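Local coordinates for protein ribonuclease T2 (PDB 3T0O) that cleaves single-stranded RNA, preferentially between purine and uridine residues, and degrades microbial RNA so that its fragments can be sensed in innate immunity, at residues D36-H41 and V222-P227; K63-E68 and S106-F111; W73-H78 and S84-H89; G131-P134 and Y138-V141. All coordinates share one frame; numbering follows the deposited sequence. Where two conformers were deposited one is given.

Contact 1 (D36-H41 and V222-P227)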
loop_
_atom_site.group_PDB
_atom_site.type_symbol
_atom_site.label_atom_id
_atom_site.label_comp_id
_atom_site.label_asym_id
_atom_site.label_seq_id
_atom_site.Cartn_x
_atom_site.Cartn_y
_atom_site.Cartn_z
ATOM N N ASP A 36 5.152 -12.626 -3.358
ATOM C CA ASP A 36 6.447 -12.322 -2.831
ATOM C C ASP A 36 6.925 -10.924 -3.246
ATOM O O ASP A 36 8.159 -10.651 -3.426
ATOM C CB ASP A 36 7.444 -13.400 -3.283
ATOM C CG ASP A 36 7.663 -13.397 -4.768
ATOM O OD1 ASP A 36 8.554 -14.153 -5.257
ATOM O OD2 ASP A 36 6.946 -12.683 -5.493
ATOM N N TYR A 37 5.990 -9.975 -3.232
ATOM C CA TYR A 37 6.348 -8.583 -3.536
ATOM C C TYR A 37 5.365 -7.668 -2.846
ATOM O O TYR A 37 4.280 -8.110 -2.474
ATOM C CB TYR A 37 6.288 -8.330 -5.056
ATOM C CG TYR A 37 5.065 -8.817 -5.767
ATOM C CD1 TYR A 37 3.953 -7.979 -5.942
ATOM C CD2 TYR A 37 5.055 -10.063 -6.341
ATOM C CE1 TYR A 37 2.851 -8.387 -6.664
ATOM C CE2 TYR A 37 3.905 -10.481 -7.014
ATOM C CZ TYR A 37 2.827 -9.635 -7.110
ATOM O OH TYR A 37 1.746 -10.091 -7.908
ATOM N N TRP A 38 5.786 -6.457 -2.567
ATOM C CA TRP A 38 4.921 -5.453 -2.003
ATOM C C TRP A 38 3.838 -5.109 -2.944
ATOM O O TRP A 38 4.064 -4.979 -4.155
ATOM C CB TRP A 38 5.732 -4.158 -1.748
ATOM C CG TRP A 38 6.742 -4.389 -0.629
ATOM C CD1 TRP A 38 7.999 -5.012 -0.747
ATOM C CD2 TRP A 38 6.587 -4.035 0.742
ATOM N NE1 TRP A 38 8.576 -5.090 0.512
ATOM C CE2 TRP A 38 7.759 -4.478 1.430
ATOM C CE3 TRP A 38 5.578 -3.375 1.463
ATOM C CZ2 TRP A 38 7.928 -4.320 2.800
ATOM C CZ3 TRP A 38 5.752 -3.179 2.836
ATOM C CH2 TRP A 38 6.943 -3.637 3.492
ATOM N N THR A 39 2.619 -5.012 -2.393
ATOM C CA THR A 39 1.457 -4.684 -3.244
ATOM C C THR A 39 0.743 -3.450 -2.710
ATOM O O THR A 39 1.053 -2.911 -1.635
ATOM C CB THR A 39 0.401 -5.862 -3.233
ATOM O OG1 THR A 39 0.042 -6.118 -1.861
ATOM C CG2 THR A 39 1.064 -7.095 -3.794
ATOM N N ILE A 40 -0.227 -2.951 -3.520
ATOM C CA ILE A 40 -0.951 -1.756 -3.168
ATOM C C ILE A 40 -1.980 -2.009 -2.102
ATOM O O ILE A 40 -2.818 -2.914 -2.241
ATOM C CB ILE A 40 -1.686 -1.215 -4.393
ATOM C CG1 ILE A 40 -0.669 -0.930 -5.501
ATOM C CG2 ILE A 40 -2.456 0.042 -3.957
ATOM C CD1 ILE A 40 -1.369 -0.617 -6.859
ATOM N N HIS A 41 -1.916 -1.259 -1.015
ATOM C CA HIS A 41 -3.041 -1.199 -0.107
ATOM C C HIS A 41 -4.022 -0.129 -0.579
ATOM O O HIS A 41 -5.198 -0.432 -0.856
ATOM C CB HIS A 41 -2.530 -0.906 1.255
ATOM C CG HIS A 41 -3.587 -1.080 2.281
ATOM N ND1 HIS A 41 -3.301 -1.095 3.626
ATOM C CD2 HIS A 41 -4.921 -1.262 2.162
ATOM C CE1 HIS A 41 -4.424 -1.250 4.311
ATOM N NE2 HIS A 41 -5.427 -1.368 3.457
ATOM N N VAL A 222 14.003 -5.643 12.926
ATOM C CA VAL A 222 12.698 -5.875 12.339
ATOM C C VAL A 222 12.814 -7.114 11.444
ATOM O O VAL A 222 13.844 -7.341 10.755
ATOM C CB VAL A 222 12.198 -4.571 11.557
ATOM C CG1 VAL A 222 13.203 -4.169 10.486
ATOM C CG2 VAL A 222 10.786 -4.838 10.886
ATOM N N PHE A 223 11.771 -7.905 11.476
ATOM C CA PHE A 223 11.723 -9.089 10.598
ATOM C C PHE A 223 11.003 -8.717 9.327
ATOM O O PHE A 223 9.898 -8.173 9.348
ATOM C CB PHE A 223 10.963 -10.186 11.386
ATOM C CG PHE A 223 10.880 -11.515 10.731
ATOM C CD1 PHE A 223 11.929 -12.046 9.996
ATOM C CD2 PHE A 223 9.729 -12.266 10.895
ATOM C CE1 PHE A 223 11.838 -13.345 9.378
ATOM C CE2 PHE A 223 9.632 -13.568 10.286
ATOM C CZ PHE A 223 10.705 -14.070 9.547
ATOM N N TYR A 224 11.578 -9.134 8.205
ATOM C CA TYR A 224 10.992 -8.901 6.878
ATOM C C TYR A 224 10.831 -10.336 6.322
ATOM O O TYR A 224 11.785 -10.929 5.751
ATOM C CB TYR A 224 12.023 -8.092 6.083
ATOM C CG TYR A 224 11.667 -7.795 4.657
ATOM C CD1 TYR A 224 10.327 -7.772 4.232
ATOM C CD2 TYR A 224 12.647 -7.442 3.781
ATOM C CE1 TYR A 224 9.983 -7.484 2.897
ATOM C CE2 TYR A 224 12.372 -7.096 2.480
ATOM C CZ TYR A 224 11.026 -7.134 2.029
ATOM O OH TYR A 224 10.759 -6.752 0.747
ATOM N N PRO A 225 9.674 -10.925 6.521
ATOM C CA PRO A 225 9.534 -12.381 6.406
ATOM C C PRO A 225 9.439 -12.861 4.989
ATOM O O PRO A 225 8.690 -12.297 4.167
ATOM C CB PRO A 225 8.188 -12.676 7.115
ATOM C CG PRO A 225 7.431 -11.442 7.098
ATOM C CD PRO A 225 8.500 -10.300 7.156
ATOM N N PRO A 226 10.224 -13.882 4.649
ATOM C CA PRO A 226 10.006 -14.567 3.344
ATOM C C PRO A 226 8.604 -15.194 3.293
ATOM O O PRO A 226 8.134 -15.757 4.289
ATOM C CB PRO A 226 11.091 -15.648 3.327
ATOM C CG PRO A 226 11.985 -15.355 4.419
ATOM C CD PRO A 226 11.311 -14.452 5.423
ATOM N N PRO A 227 7.889 -15.054 2.156
ATOM C CA PRO A 227 6.512 -15.562 2.111
ATOM C C PRO A 227 6.476 -17.042 2.361
ATOM O O PRO A 227 7.474 -17.778 2.097
ATOM C CB PRO A 227 6.048 -15.304 0.679
ATOM C CG PRO A 227 7.070 -14.451 0.070
ATOM C CD PRO A 227 8.276 -14.338 0.938
#

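Contact 2 (K63-E68 and S106-F111)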
loop_
_atom_site.group_PDB
_atom_site.type_symbol
_atom_site.label_atom_id
_atom_site.label_comp_id
_atom_site.label_asym_id
_atom_site.label_seq_id
_atom_site.Cartn_x
_atom_site.Cartn_y
_atom_site.Cartn_z
ATOM N N LYS A 63 -12.977 -2.190 -15.477
ATOM C CA LYS A 63 -12.803 -3.488 -16.128
ATOM C C LYS A 63 -11.422 -3.640 -16.819
ATOM O O LYS A 63 -10.768 -4.697 -16.726
ATOM C CB LYS A 63 -13.982 -3.726 -17.108
ATOM N N ASP A 64 -10.961 -2.569 -17.470
ATOM C CA ASP A 64 -9.727 -2.611 -18.220
ATOM C C ASP A 64 -8.541 -2.751 -17.341
ATOM O O ASP A 64 -7.469 -3.119 -17.803
ATOM C CB ASP A 64 -9.561 -1.379 -19.129
ATOM C CG ASP A 64 -10.592 -1.344 -20.241
ATOM O OD1 ASP A 64 -11.388 -2.305 -20.335
ATOM O OD2 ASP A 64 -10.625 -0.370 -21.033
ATOM N N LEU A 65 -8.700 -2.403 -16.060
ATOM C CA LEU A 65 -7.571 -2.398 -15.170
ATOM C C LEU A 65 -7.471 -3.685 -14.372
ATOM O O LEU A 65 -6.504 -3.867 -13.658
ATOM C CB LEU A 65 -7.740 -1.249 -14.161
ATOM C CG LEU A 65 -7.833 0.166 -14.737
ATOM C CD1 LEU A 65 -8.054 1.098 -13.560
ATOM C CD2 LEU A 65 -6.526 0.581 -15.439
ATOM N N LEU A 66 -8.430 -4.595 -14.559
ATOM C CA LEU A 66 -8.540 -5.736 -13.639
ATOM C C LEU A 66 -7.306 -6.654 -13.634
ATOM O O LEU A 66 -6.865 -7.066 -12.599
ATOM C CB LEU A 66 -9.871 -6.480 -13.766
ATOM C CG LEU A 66 -11.036 -5.557 -13.350
ATOM C CD1 LEU A 66 -12.348 -6.279 -13.628
ATOM C CD2 LEU A 66 -10.906 -5.001 -11.919
ATOM N N PRO A 67 -6.670 -6.912 -14.779
ATOM C CA PRO A 67 -5.523 -7.740 -14.635
ATOM C C PRO A 67 -4.439 -7.121 -13.778
ATOM O O PRO A 67 -3.845 -7.828 -12.995
ATOM C CB PRO A 67 -5.059 -7.946 -16.092
ATOM C CG PRO A 67 -6.365 -7.882 -16.854
ATOM C CD PRO A 67 -7.135 -6.810 -16.173
ATOM N N GLU A 68 -4.167 -5.838 -13.933
ATOM C CA GLU A 68 -3.207 -5.161 -13.094
ATOM C C GLU A 68 -3.675 -5.083 -11.653
ATOM O O GLU A 68 -2.863 -5.222 -10.711
ATOM C CB GLU A 68 -2.935 -3.766 -13.572
ATOM C CG GLU A 68 -1.987 -3.718 -14.763
ATOM C CD GLU A 68 -1.672 -2.269 -15.088
ATOM O OE1 GLU A 68 -2.221 -1.786 -16.097
ATOM O OE2 GLU A 68 -0.936 -1.625 -14.294
ATOM N N SER A 106 -12.494 10.167 -11.320
ATOM C CA SER A 106 -13.413 9.110 -11.725
ATOM C C SER A 106 -12.843 7.839 -11.160
ATOM O O SER A 106 -11.695 7.811 -10.810
ATOM C CB SER A 106 -13.547 9.008 -13.254
ATOM O OG SER A 106 -12.330 8.494 -13.835
ATOM N N GLN A 107 -13.657 6.794 -11.085
ATOM C CA GLN A 107 -13.137 5.537 -10.625
ATOM C C GLN A 107 -11.960 5.076 -11.478
ATOM O O GLN A 107 -10.904 4.629 -10.947
ATOM C CB GLN A 107 -14.225 4.471 -10.469
ATOM C CG GLN A 107 -15.181 4.916 -9.358
ATOM C CD GLN A 107 -16.318 3.960 -9.132
ATOM O OE1 GLN A 107 -16.117 2.766 -9.188
ATOM N NE2 GLN A 107 -17.541 4.502 -8.841
ATOM N N LYS A 108 -12.120 5.146 -12.789
ATOM C CA LYS A 108 -11.057 4.664 -13.647
ATOM C C LYS A 108 -9.769 5.471 -13.456
ATOM O O LYS A 108 -8.664 4.916 -13.491
ATOM C CB LYS A 108 -11.515 4.688 -15.126
ATOM C CG LYS A 108 -10.450 4.223 -16.057
ATOM C CD LYS A 108 -10.226 2.752 -16.010
ATOM C CE LYS A 108 -9.491 2.289 -17.342
ATOM N NZ LYS A 108 -10.248 2.555 -18.596
ATOM N N LYS A 109 -9.909 6.772 -13.292
ATOM C CA LYS A 109 -8.733 7.634 -13.180
ATOM C C LYS A 109 -8.051 7.417 -11.843
ATOM O O LYS A 109 -6.828 7.320 -11.791
ATOM C CB LYS A 109 -9.134 9.108 -13.361
ATOM C CG LYS A 109 -9.334 9.432 -14.820
ATOM C CD LYS A 109 -10.065 10.793 -15.004
ATOM C CE LYS A 109 -9.152 11.942 -14.639
ATOM N NZ LYS A 109 -9.927 13.236 -15.060
ATOM N N TYR A 110 -8.827 7.315 -10.764
ATOM C CA TYR A 110 -8.266 7.050 -9.471
ATOM C C TYR A 110 -7.527 5.705 -9.419
ATOM O O TYR A 110 -6.389 5.622 -8.981
ATOM C CB TYR A 110 -9.441 7.051 -8.460
ATOM C CG TYR A 110 -9.041 6.589 -7.097
ATOM C CD1 TYR A 110 -8.315 7.425 -6.269
ATOM C CD2 TYR A 110 -9.364 5.318 -6.647
ATOM C CE1 TYR A 110 -7.941 7.021 -4.984
ATOM C CE2 TYR A 110 -8.989 4.925 -5.370
ATOM C CZ TYR A 110 -8.316 5.827 -4.552
ATOM O OH TYR A 110 -7.930 5.438 -3.269
ATOM N N PHE A 111 -8.218 4.627 -9.779
ATOM C CA PHE A 111 -7.539 3.364 -9.714
ATOM C C PHE A 111 -6.404 3.296 -10.735
ATOM O O PHE A 111 -5.346 2.723 -10.404
ATOM C CB PHE A 111 -8.543 2.216 -9.919
ATOM C CG PHE A 111 -9.366 1.955 -8.721
ATOM C CD1 PHE A 111 -8.864 1.197 -7.677
ATOM C CD2 PHE A 111 -10.684 2.389 -8.653
ATOM C CE1 PHE A 111 -9.685 0.939 -6.553
ATOM C CE2 PHE A 111 -11.479 2.160 -7.550
ATOM C CZ PHE A 111 -11.002 1.432 -6.508
HETATM O O HOH W 1 -11.846 0.102 -17.734
#

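Contact 3 (W73-H78 and S84-H89)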
loop_
_atom_site.group_PDB
_atom_site.type_symbol
_atom_site.label_atom_id
_atom_site.label_comp_id
_atom_site.label_asym_id
_atom_site.label_seq_id
_atom_site.Cartn_x
_atom_site.Cartn_y
_atom_site.Cartn_z
ATOM N N TRP A 73 -2.874 -5.254 -6.800
ATOM C CA TRP A 73 -3.760 -4.739 -5.756
ATOM C C TRP A 73 -4.607 -5.897 -5.211
ATOM O O TRP A 73 -5.806 -5.782 -4.993
ATOM C CB TRP A 73 -4.605 -3.623 -6.349
ATOM C CG TRP A 73 -5.082 -2.604 -5.356
ATOM C CD1 TRP A 73 -5.430 -2.795 -4.044
ATOM C CD2 TRP A 73 -5.364 -1.237 -5.673
ATOM N NE1 TRP A 73 -5.854 -1.570 -3.481
ATOM C CE2 TRP A 73 -5.829 -0.617 -4.485
ATOM C CE3 TRP A 73 -5.181 -0.467 -6.842
ATOM C CZ2 TRP A 73 -6.178 0.803 -4.450
ATOM C CZ3 TRP A 73 -5.519 0.915 -6.780
ATOM C CH2 TRP A 73 -5.971 1.501 -5.600
ATOM N N PRO A 74 -3.972 -7.015 -4.877
ATOM C CA PRO A 74 -4.776 -8.144 -4.399
ATOM C C PRO A 74 -5.262 -7.957 -2.976
ATOM O O PRO A 74 -4.726 -7.114 -2.241
ATOM C CB PRO A 74 -3.754 -9.313 -4.366
ATOM C CG PRO A 74 -2.405 -8.626 -4.067
ATOM C CD PRO A 74 -2.519 -7.349 -4.957
ATOM N N ASP A 75 -6.298 -8.722 -2.611
ATOM C CA ASP A 75 -6.822 -8.636 -1.263
ATOM C C ASP A 75 -6.033 -9.513 -0.355
ATOM O O ASP A 75 -6.228 -10.703 -0.303
ATOM C CB ASP A 75 -8.280 -9.028 -1.268
ATOM C CG ASP A 75 -8.904 -8.974 0.113
ATOM O OD1 ASP A 75 -8.174 -8.679 1.080
ATOM O OD2 ASP A 75 -10.131 -9.256 0.226
ATOM N N VAL A 76 -5.079 -8.905 0.327
ATOM C CA VAL A 76 -4.208 -9.659 1.244
ATOM C C VAL A 76 -4.420 -9.271 2.675
ATOM O O VAL A 76 -3.552 -9.580 3.519
ATOM C CB VAL A 76 -2.729 -9.496 0.817
ATOM C CG1 VAL A 76 -2.536 -10.136 -0.565
ATOM C CG2 VAL A 76 -2.285 -8.019 0.834
ATOM N N ILE A 77 -5.601 -8.730 2.975
ATOM C CA ILE A 77 -5.942 -8.480 4.394
ATOM C C ILE A 77 -7.053 -9.429 4.748
ATOM O O ILE A 77 -6.803 -10.354 5.525
ATOM C CB ILE A 77 -6.326 -7.051 4.551
ATOM C CG1 ILE A 77 -5.071 -6.181 4.301
ATOM C CG2 ILE A 77 -6.811 -6.856 6.000
ATOM C CD1 ILE A 77 -5.320 -4.752 4.214
ATOM N N HIS A 78 -8.261 -9.270 4.209
ATOM C CA HIS A 78 -9.278 -10.258 4.506
ATOM C C HIS A 78 -9.327 -11.423 3.561
ATOM O O HIS A 78 -9.920 -12.484 3.890
ATOM C CB HIS A 78 -10.653 -9.678 4.447
ATOM C CG HIS A 78 -10.891 -8.669 5.512
ATOM N ND1 HIS A 78 -10.705 -8.936 6.856
ATOM C CD2 HIS A 78 -11.247 -7.370 5.419
ATOM C CE1 HIS A 78 -10.932 -7.822 7.545
ATOM N NE2 HIS A 78 -11.279 -6.864 6.703
ATOM N N SER A 84 -13.338 -7.851 -5.330
ATOM C CA SER A 84 -13.840 -6.538 -5.538
ATOM C C SER A 84 -14.393 -5.925 -4.215
ATOM O O SER A 84 -14.564 -4.710 -4.141
ATOM C CB SER A 84 -14.767 -6.470 -6.760
ATOM O OG SER A 84 -16.041 -6.753 -6.298
ATOM N N ARG A 85 -14.651 -6.720 -3.164
ATOM C CA ARG A 85 -15.055 -6.148 -1.862
ATOM C C ARG A 85 -13.981 -5.223 -1.344
ATOM O O ARG A 85 -14.245 -4.166 -0.774
ATOM C CB ARG A 85 -15.304 -7.207 -0.782
ATOM C CG ARG A 85 -16.234 -8.326 -1.130
ATOM C CD ARG A 85 -16.506 -9.162 0.140
ATOM N NE ARG A 85 -17.013 -8.367 1.264
ATOM C CZ ARG A 85 -17.452 -8.885 2.416
ATOM N NH1 ARG A 85 -17.434 -10.202 2.600
ATOM N NH2 ARG A 85 -17.917 -8.096 3.386
ATOM N N PHE A 86 -12.731 -5.603 -1.519
ATOM C CA PHE A 86 -11.625 -4.718 -1.061
ATOM C C PHE A 86 -11.552 -3.448 -1.855
ATOM O O PHE A 86 -11.415 -2.389 -1.293
ATOM C CB PHE A 86 -10.342 -5.556 -1.140
ATOM C CG PHE A 86 -9.067 -4.823 -0.932
ATOM C CD1 PHE A 86 -8.924 -3.915 0.071
ATOM C CD2 PHE A 86 -7.950 -5.137 -1.724
ATOM C CE1 PHE A 86 -7.686 -3.257 0.274
ATOM C CE2 PHE A 86 -6.763 -4.533 -1.541
ATOM C CZ PHE A 86 -6.614 -3.555 -0.540
ATOM N N TRP A 87 -11.659 -3.575 -3.182
ATOM C CA TRP A 87 -11.526 -2.382 -4.016
ATOM C C TRP A 87 -12.737 -1.464 -3.764
ATOM O O TRP A 87 -12.572 -0.234 -3.798
ATOM C CB TRP A 87 -11.487 -2.829 -5.496
ATOM C CG TRP A 87 -10.324 -3.650 -5.758
ATOM C CD1 TRP A 87 -9.101 -3.608 -5.129
ATOM C CD2 TRP A 87 -10.264 -4.690 -6.718
ATOM N NE1 TRP A 87 -8.265 -4.588 -5.679
ATOM C CE2 TRP A 87 -8.945 -5.263 -6.647
ATOM C CE3 TRP A 87 -11.186 -5.215 -7.613
ATOM C CZ2 TRP A 87 -8.547 -6.320 -7.498
ATOM C CZ3 TRP A 87 -10.797 -6.242 -8.449
ATOM C CH2 TRP A 87 -9.512 -6.799 -8.370
ATOM N N LYS A 88 -13.914 -2.045 -3.506
ATOM C CA LYS A 88 -15.079 -1.254 -3.214
ATOM C C LYS A 88 -14.762 -0.436 -1.940
ATOM O O LYS A 88 -15.101 0.748 -1.873
ATOM C CB LYS A 88 -16.271 -2.175 -2.994
ATOM C CG LYS A 88 -17.498 -1.441 -2.455
ATOM C CD LYS A 88 -18.630 -2.483 -2.322
ATOM C CE LYS A 88 -19.743 -2.014 -1.409
ATOM N NZ LYS A 88 -20.544 -0.971 -2.096
ATOM N N HIS A 89 -14.227 -1.131 -0.922
ATOM C CA HIS A 89 -13.881 -0.457 0.335
ATOM C C HIS A 89 -12.919 0.699 0.078
ATOM O O HIS A 89 -13.118 1.821 0.562
ATOM C CB HIS A 89 -13.235 -1.469 1.301
ATOM C CG HIS A 89 -12.677 -0.848 2.542
ATOM N ND1 HIS A 89 -13.455 -0.594 3.645
ATOM C CD2 HIS A 89 -11.415 -0.459 2.862
ATOM C CE1 HIS A 89 -12.714 -0.017 4.579
ATOM N NE2 HIS A 89 -11.473 0.063 4.140
HETATM O O HOH W 2 -12.099 -8.356 -1.291
#

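Contact 4 (G131-P134 and Y138-V141)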
loop_
_atom_site.group_PDB
_atom_site.type_symbol
_atom_site.label_atom_id
_atom_site.label_comp_id
_atom_site.label_asym_id
_atom_site.label_seq_id
_atom_site.Cartn_x
_atom_site.Cartn_y
_atom_site.Cartn_z
ATOM N N GLY A 131 19.626 -4.273 -1.725
ATOM C CA GLY A 131 20.028 -5.478 -0.974
ATOM C C GLY A 131 19.095 -5.805 0.148
ATOM O O GLY A 131 19.403 -6.693 1.000
ATOM N N ILE A 132 17.952 -5.124 0.164
ATOM C CA ILE A 132 16.984 -5.422 1.235
ATOM C C ILE A 132 15.967 -6.403 0.741
ATOM O O ILE A 132 15.063 -6.039 -0.007
ATOM C CB ILE A 132 16.318 -4.130 1.720
ATOM C CG1 ILE A 132 17.426 -3.186 2.142
ATOM C CG2 ILE A 132 15.347 -4.472 2.845
ATOM C CD1 ILE A 132 16.891 -1.820 2.591
ATOM N N LYS A 133 16.175 -7.665 1.074
ATOM C CA LYS A 133 15.369 -8.760 0.621
ATOM C C LYS A 133 14.757 -9.479 1.799
ATOM O O LYS A 133 15.324 -9.474 2.889
ATOM C CB LYS A 133 16.234 -9.697 -0.230
ATOM C CG LYS A 133 17.360 -10.395 0.540
ATOM C CD LYS A 133 18.140 -11.262 -0.451
ATOM C CE LYS A 133 19.130 -12.140 0.343
ATOM N NZ LYS A 133 20.357 -11.347 0.752
ATOM N N PRO A 134 13.595 -10.121 1.600
ATOM C CA PRO A 134 13.089 -10.936 2.708
ATOM C C PRO A 134 14.131 -11.937 3.173
ATOM O O PRO A 134 14.858 -12.530 2.367
ATOM C CB PRO A 134 11.828 -11.608 2.134
ATOM C CG PRO A 134 11.459 -10.620 0.992
ATOM C CD PRO A 134 12.774 -10.191 0.384
ATOM N N TYR A 138 17.216 -10.697 10.757
ATOM C CA TYR A 138 16.580 -9.394 10.933
ATOM C C TYR A 138 17.336 -8.238 10.267
ATOM O O TYR A 138 18.536 -8.285 10.181
ATOM C CB TYR A 138 16.457 -9.074 12.396
ATOM C CG TYR A 138 15.682 -10.061 13.183
ATOM C CD1 TYR A 138 14.682 -10.900 12.585
ATOM C CD2 TYR A 138 15.940 -10.159 14.542
ATOM C CE1 TYR A 138 13.972 -11.813 13.355
ATOM C CE2 TYR A 138 15.202 -11.043 15.320
ATOM C CZ TYR A 138 14.238 -11.852 14.717
ATOM O OH TYR A 138 13.595 -12.705 15.591
ATOM N N TYR A 139 16.605 -7.192 9.893
ATOM C CA TYR A 139 17.143 -5.936 9.463
ATOM C C TYR A 139 17.005 -4.979 10.606
ATOM O O TYR A 139 16.407 -5.308 11.657
ATOM C CB TYR A 139 16.317 -5.377 8.301
ATOM C CG TYR A 139 16.585 -6.163 7.037
ATOM C CD1 TYR A 139 17.654 -5.836 6.227
ATOM C CD2 TYR A 139 15.807 -7.268 6.704
ATOM C CE1 TYR A 139 17.962 -6.546 5.121
ATOM C CE2 TYR A 139 16.099 -7.991 5.544
ATOM C CZ TYR A 139 17.144 -7.603 4.771
ATOM O OH TYR A 139 17.454 -8.348 3.683
ATOM N N GLN A 140 17.551 -3.783 10.430
ATOM C CA GLN A 140 17.129 -2.689 11.311
ATOM C C GLN A 140 16.103 -1.835 10.613
ATOM O O GLN A 140 16.097 -1.723 9.409
ATOM C CB GLN A 140 18.306 -1.800 11.641
ATOM C CG GLN A 140 19.428 -2.544 12.361
ATOM C CD GLN A 140 19.006 -2.872 13.763
ATOM O OE1 GLN A 140 18.610 -1.982 14.541
ATOM N NE2 GLN A 140 19.114 -4.135 14.108
ATOM N N VAL A 141 15.157 -1.267 11.362
ATOM C CA VAL A 141 14.215 -0.371 10.744
ATOM C C VAL A 141 14.938 0.736 9.994
ATOM O O VAL A 141 14.441 1.089 8.928
ATOM C CB VAL A 141 13.230 0.199 11.753
ATOM C CG1 VAL A 141 12.392 1.316 11.104
ATOM C CG2 VAL A 141 12.359 -0.996 12.253
HETATM O O HOH W 3 19.867 -9.721 3.205
#

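Contact 1 (D36-H41 and V222-P227)
Asp36 meets Pro227 through aliphatic carbon alone: its CB lies 3.5 Å from Pro227 CG, while the carboxylate is turned from the proline ring. This is also where the two backbones come nearest, with 5.9 Å between Asp36 CA and Pro227 CA. Two residues on, Trp38 supplies the polar part of the contact. Its indole NE1 donates to Tyr224 OH at 2.8 Å with an N-H...O angle of 160°, and the hydroxyl lies near the indole plane, at the ring edge. The rings meet at their borders, neither over the other's face, planes 41° apart, and Trp38 CZ2 comes within 3.8 Å of Tyr224 CE1. With CG anti to the backbone N (chi1 177°), the Tyr224 ring extends toward the indole. In the alpha/beta fold of the RNase T2 family, the bond ties the residue just before strand 39-45, which pairs antiparallel with strand 12-18, to the C-terminal tail that follows strand 221-222. Both residues are buried, with Trp19 and Leu127 of helix 123-129 packed on their rings. From Thr39 onward the strand runs away from the tail toward His41, a predicted active-site residue.

Contact 2 (K63-E68 and S106-F111)
Lys108 reaches Leu65 and Asp64 by a chain that starts with CG anti to the backbone N (chi1 179°) and then bends at chi2 (74°) and again at chi4. The bends lay its methylenes over the leucine and carry NZ on toward the aspartate. Leu65, with CG beside its own backbone N, is directed toward helix 107-121, and its CD1 touches Lys108 CD at 3.7 Å and Phe111 CB at 3.8 Å, while Lys108 CE lies 3.7 Å from Leu65 CG. One methyl therefore fits between side chains a helical turn apart, at positions i and i+3. Phe111 offers just its CB here, since its ring extends toward Trp73.

Beyond the leucine, Lys108 NZ stands 3.8 Å from Asp64 OD2, a long salt bridge. A water accepts from both Lys108 NZ, at 3.1 Å, and Asp64 N, at 2.8 Å. At the start of the second helix Ser106 is the N-cap, its OG accepting from Lys109 N at 3.0 Å. The contact thus joins the 3-10 turn leading into helix 66-72 to the first turn of helix 107-121; further along that helix Leu115 also touches Leu65. With no direct hydrogen bond between the segments and a long ion pair near the surface, the apolar contacts and the shared water probably hold this corner more than the charges do.

Contact 3 (W73-H78 and S84-H89)
An aromatic cluster of Trp73, Phe86 and Trp87 fills the junction between the loop after helix 66-72 and the first turns of helix 84-98, beside the probable active site. Trp87 NE1 donates to Trp73 O at 2.8 Å, with an N-H...O angle of 157°. Alongside this bond the edge of Trp87 meets one face of Trp73 in an edge-to-face pair, five-membered-ring centroids 4.9 Å apart and planes at 74°. With CG anti to the backbone N (chi1 171°), Phe86 reaches the loop residues: CE2 is 3.3 Å from Trp73 CD1, at the indole edge, and CD2 lies against Asp75 CA. Trp73 NE1 itself donates to His41 O.

Asp75 organises the loop. Its OD1 accepts from Ile77 N at 3.2 Å, an Asx turn, and also from Ser79 N, while OD2 takes Phe80 N. A water donates to Asp75 OD2 at 2.6 Å and accepts from Phe86 N at 2.8 Å, linking the carboxylate to the helix backbone. Phe86 lies about 4 Å, side chain to side chain, from both His41 and Glu90, probable active-site residues. This is consistent with second-shell packing behind the RNase T2 catalytic site, formed where a loop folds back on the helix that carries Glu90 and His94.

Contact 4 (G131-P134 and Y138-V141)
Tyr139 OH donates to Lys133 O at 2.5 Å, a length that may be imprecise, in the carbonyl plane on a lone pair, at a C=O...O angle of 132°. Lys133 N of the same residue lies 3.0 Å from Tyr139 OH. A water completes this polar group: it donates to Tyr139 OH at 2.8 Å and accepts from Lys133 NZ at 3.0 Å, so the lysine is linked to the phenol both by its backbone and, indirectly, by its ammonium group. Lys133 CG passes 3.8 Å from Tyr139 OH, the lysine chain running at about a right angle to the tyrosine.

Over one face of the phenol sits Ile132. Its CG2 is 4.2 Å from the centroid of the Tyr139 ring and 17° off the normal, a CH-pi contact. Because CG2 is anti to the backbone N, with CG1 beside that N, the methyl can project over the ring, offset toward its rim. Gly131, the first residue to leave helical geometry after helix 123-129, has positive phi (84°) and forms a Schellman motif, from which the chain continues to Ile132 and Lys133.

Further out, Ile132 packs on Leu127 and Lys133 on Leu128, both of helix 123-129. Tyr139 lies in strand 139-140, which pairs antiparallel with strand 221-222, and the chain then enters helix 141-152. The contact thereby closes the short connection between helix 123-129 and this two-stranded sheet.

How the contacts relate
Contact 1 closes a long loop of chain within which the other three are nested. Its C-terminal segment adjoins contact 4, centres about 11 Å apart: Val222 N lies 2.7 Å from Tyr139 O, a probable hydrogen bond, and Tyr224 CE2 packs 3.4 Å from Pro134 N. Its other segment reaches contact 3 through His41, whose O lies 2.9 Å from Trp73 NE1, a probable hydrogen bond. Contacts 2 and 3 also touch, Phe111 CD1 lying 3.5 Å from Trp73 CZ3. The contacts thus touch in the order 2, 3, 1, 4, and contact 3 with Phe111 backs the probable active site of His41, Glu90 and His94. Contact 4 lies across the chain's centre from contact 2, centres about 33 Å apart, and away from that site.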